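Local coordinates for CBS domain-containing protein CBSX2, chloroplastic (Arabidopsis thaliana, PDB 4GQY), which binds AMP through its paired CBS domains and probably senses adenosine nucleotides to regulate thioredoxins in the chloroplast, at residues A[47-52]-A[139-144]. Sequence-based numbering, arbitrary orientation.
Sequences WTLVGV and GKLIGI. With AMP (adenosine monophosphate), chain E.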
# COMPACT_ATOMS: atom_id res chain seq x y z
N TRP A 47 -10.43 -25.64 -5.56
CA TRP A 47 -10.15 -24.46 -6.38
C TRP A 47 -10.50 -23.14 -5.70
O TRP A 47 -10.67 -22.11 -6.37
CB TRP A 47 -10.81 -24.56 -7.75
CG TRP A 47 -9.94 -25.27 -8.71
CD1 TRP A 47 -9.65 -26.61 -8.72
CD2 TRP A 47 -9.23 -24.70 -9.81
NE1 TRP A 47 -8.80 -26.89 -9.75
CE2 TRP A 47 -8.53 -25.74 -10.44
CE3 TRP A 47 -9.12 -23.41 -10.33
CZ2 TRP A 47 -7.72 -25.53 -11.57
CZ3 TRP A 47 -8.32 -23.20 -11.46
CH2 TRP A 47 -7.63 -24.26 -12.06
N THR A 48 -10.59 -23.17 -4.38
CA THR A 48 -10.65 -21.97 -3.56
C THR A 48 -9.27 -21.31 -3.58
O THR A 48 -8.25 -21.98 -3.38
CB THR A 48 -10.96 -22.38 -2.13
OG1 THR A 48 -12.22 -23.08 -2.11
CG2 THR A 48 -11.03 -21.15 -1.22
N LEU A 49 -9.23 -20.00 -3.80
CA LEU A 49 -7.95 -19.28 -3.78
C LEU A 49 -7.43 -19.17 -2.36
O LEU A 49 -8.09 -18.56 -1.52
CB LEU A 49 -8.11 -17.87 -4.34
CG LEU A 49 -6.74 -17.20 -4.30
CD1 LEU A 49 -5.84 -17.84 -5.34
CD2 LEU A 49 -6.93 -15.75 -4.56
N VAL A 50 -6.26 -19.76 -2.07
CA VAL A 50 -5.71 -19.69 -0.72
C VAL A 50 -4.39 -18.93 -0.63
O VAL A 50 -3.93 -18.60 0.46
CB VAL A 50 -5.49 -21.07 -0.03
CG1 VAL A 50 -6.79 -21.87 -0.00
CG2 VAL A 50 -4.37 -21.84 -0.73
N GLY A 51 -3.76 -18.64 -1.76
CA GLY A 51 -2.54 -17.86 -1.63
C GLY A 51 -2.00 -17.36 -2.94
O GLY A 51 -2.58 -17.62 -4.00
N VAL A 52 -0.90 -16.62 -2.88
CA VAL A 52 -0.15 -16.29 -4.07
C VAL A 52 1.33 -16.52 -3.76
O VAL A 52 1.82 -16.10 -2.70
CB VAL A 52 -0.37 -14.84 -4.55
CG1 VAL A 52 -0.03 -13.82 -3.46
CG2 VAL A 52 0.47 -14.56 -5.79
N GLY A 139 -15.14 -17.40 -3.72
CA GLY A 139 -13.72 -17.42 -3.43
C GLY A 139 -12.91 -18.41 -4.24
O GLY A 139 -11.72 -18.64 -3.96
N LYS A 140 -13.56 -19.00 -5.25
CA LYS A 140 -12.89 -19.86 -6.20
C LYS A 140 -12.14 -19.01 -7.22
O LYS A 140 -12.64 -17.96 -7.67
CB LYS A 140 -13.91 -20.73 -6.94
CG LYS A 140 -14.98 -21.38 -6.06
CD LYS A 140 -14.43 -22.52 -5.21
CE LYS A 140 -15.55 -23.49 -4.78
NZ LYS A 140 -16.65 -22.83 -4.01
N LEU A 141 -10.96 -19.48 -7.61
CA LEU A 141 -10.09 -18.81 -8.58
C LEU A 141 -10.67 -18.91 -10.01
O LEU A 141 -10.86 -20.01 -10.55
CB LEU A 141 -8.69 -19.44 -8.55
CG LEU A 141 -7.72 -19.01 -9.65
CD1 LEU A 141 -7.38 -17.53 -9.53
CD2 LEU A 141 -6.44 -19.86 -9.64
N ILE A 142 -10.91 -17.76 -10.62
CA ILE A 142 -11.41 -17.73 -11.99
C ILE A 142 -10.54 -16.92 -12.97
O ILE A 142 -10.85 -16.84 -14.17
CB ILE A 142 -12.84 -17.18 -12.05
CG1 ILE A 142 -12.89 -15.73 -11.56
CG2 ILE A 142 -13.78 -18.09 -11.25
CD1 ILE A 142 -14.28 -15.04 -11.82
N GLY A 143 -9.48 -16.29 -12.47
CA GLY A 143 -8.60 -15.55 -13.36
C GLY A 143 -7.39 -14.91 -12.69
O GLY A 143 -7.26 -14.99 -11.46
N ILE A 144 -6.52 -14.30 -13.50
CA ILE A 144 -5.43 -13.47 -13.00
C ILE A 144 -5.40 -12.17 -13.81
O ILE A 144 -5.33 -12.20 -15.03
CB ILE A 144 -4.06 -14.15 -13.13
CG1 ILE A 144 -3.95 -15.37 -12.22
CG2 ILE A 144 -2.95 -13.20 -12.73
CD1 ILE A 144 -4.05 -15.02 -10.78
P AMP E . 4.87 -9.24 -6.57
O1P AMP E . 6.07 -8.31 -6.66
O2P AMP E . 3.52 -8.54 -6.72
O3P AMP E . 5.04 -10.49 -7.40
O5' AMP E . 4.88 -9.81 -5.08
C5' AMP E . 5.39 -9.05 -4.00
C4' AMP E . 4.96 -9.63 -2.67
O4' AMP E . 3.54 -9.37 -2.48
C3' AMP E . 5.14 -11.14 -2.52
O3' AMP E . 5.37 -11.45 -1.15
C2' AMP E . 3.76 -11.68 -2.91
O2' AMP E . 3.47 -12.95 -2.37
C1' AMP E . 2.83 -10.59 -2.37
N9 AMP E . 1.60 -10.44 -3.16
C8 AMP E . 1.58 -10.46 -4.51
N7 AMP E . 0.32 -10.29 -4.99
C5 AMP E . -0.49 -10.16 -3.92
C6 AMP E . -1.93 -9.96 -3.71
N6 AMP E . -2.76 -9.86 -4.78
N1 AMP E . -2.37 -9.88 -2.44
C2 AMP E . -1.56 -9.97 -1.37
N3 AMP E . -0.24 -10.17 -1.50
C4 AMP E . 0.35 -10.27 -2.72
O HOH W 1 -10.78 -17.82 -1.60
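Thr48 and Lys140, matching positions in two CBS repeats, meet in a single backbone bridge, and the two hydrogen bonds flanking it are related by a local pseudo-twofold axis. Leu49 N donates to Gly139 O at 2.8 Å, while Leu141 N donates to Trp47 O at 2.9 Å. This is the pattern of a non-hydrogen-bonded antiparallel pair. Thr48 CA-H also points to Gly139 O, and Lys140 CA-H to Trp47 O, and a water donates to Gly139 O and Leu49 O, so Gly139 O takes two hydrogen bonds. Beside the bridge, Lys140 bends its chain at chi2 (-72°), bringing CD to 3.8 Å from Thr48 OG1.

The example illustrates the pseudo-twofold symmetry of a CBS pair, or Bateman module: each segment leaves a hairpin turn whose aspartate, Asp44 or Asp136, accepts a bond from the NH of Thr48 or Lys140, and each strand then carries a classic beta bulge, at Val50-Gly51 and Ile142-Gly143. Leu49 and Leu141 likewise share a conformation, CG anti to the backbone N (-179° and 171°), and their CD1 atoms come within 4.5 Å. The side chains diverge at Trp47, whose counterpart is Gly139, although both backbones take the same left-handed conformation. The indole reaches Leu141 with an edge, CE3 lying 3.8 Å from Leu141 O near the ring plane, and Arg13 makes a cation-pi contact with it. Farther along the first strand, Val52 lays CG1 over the adenine face of AMP, 3.6 Å from C4 of the nucleotide.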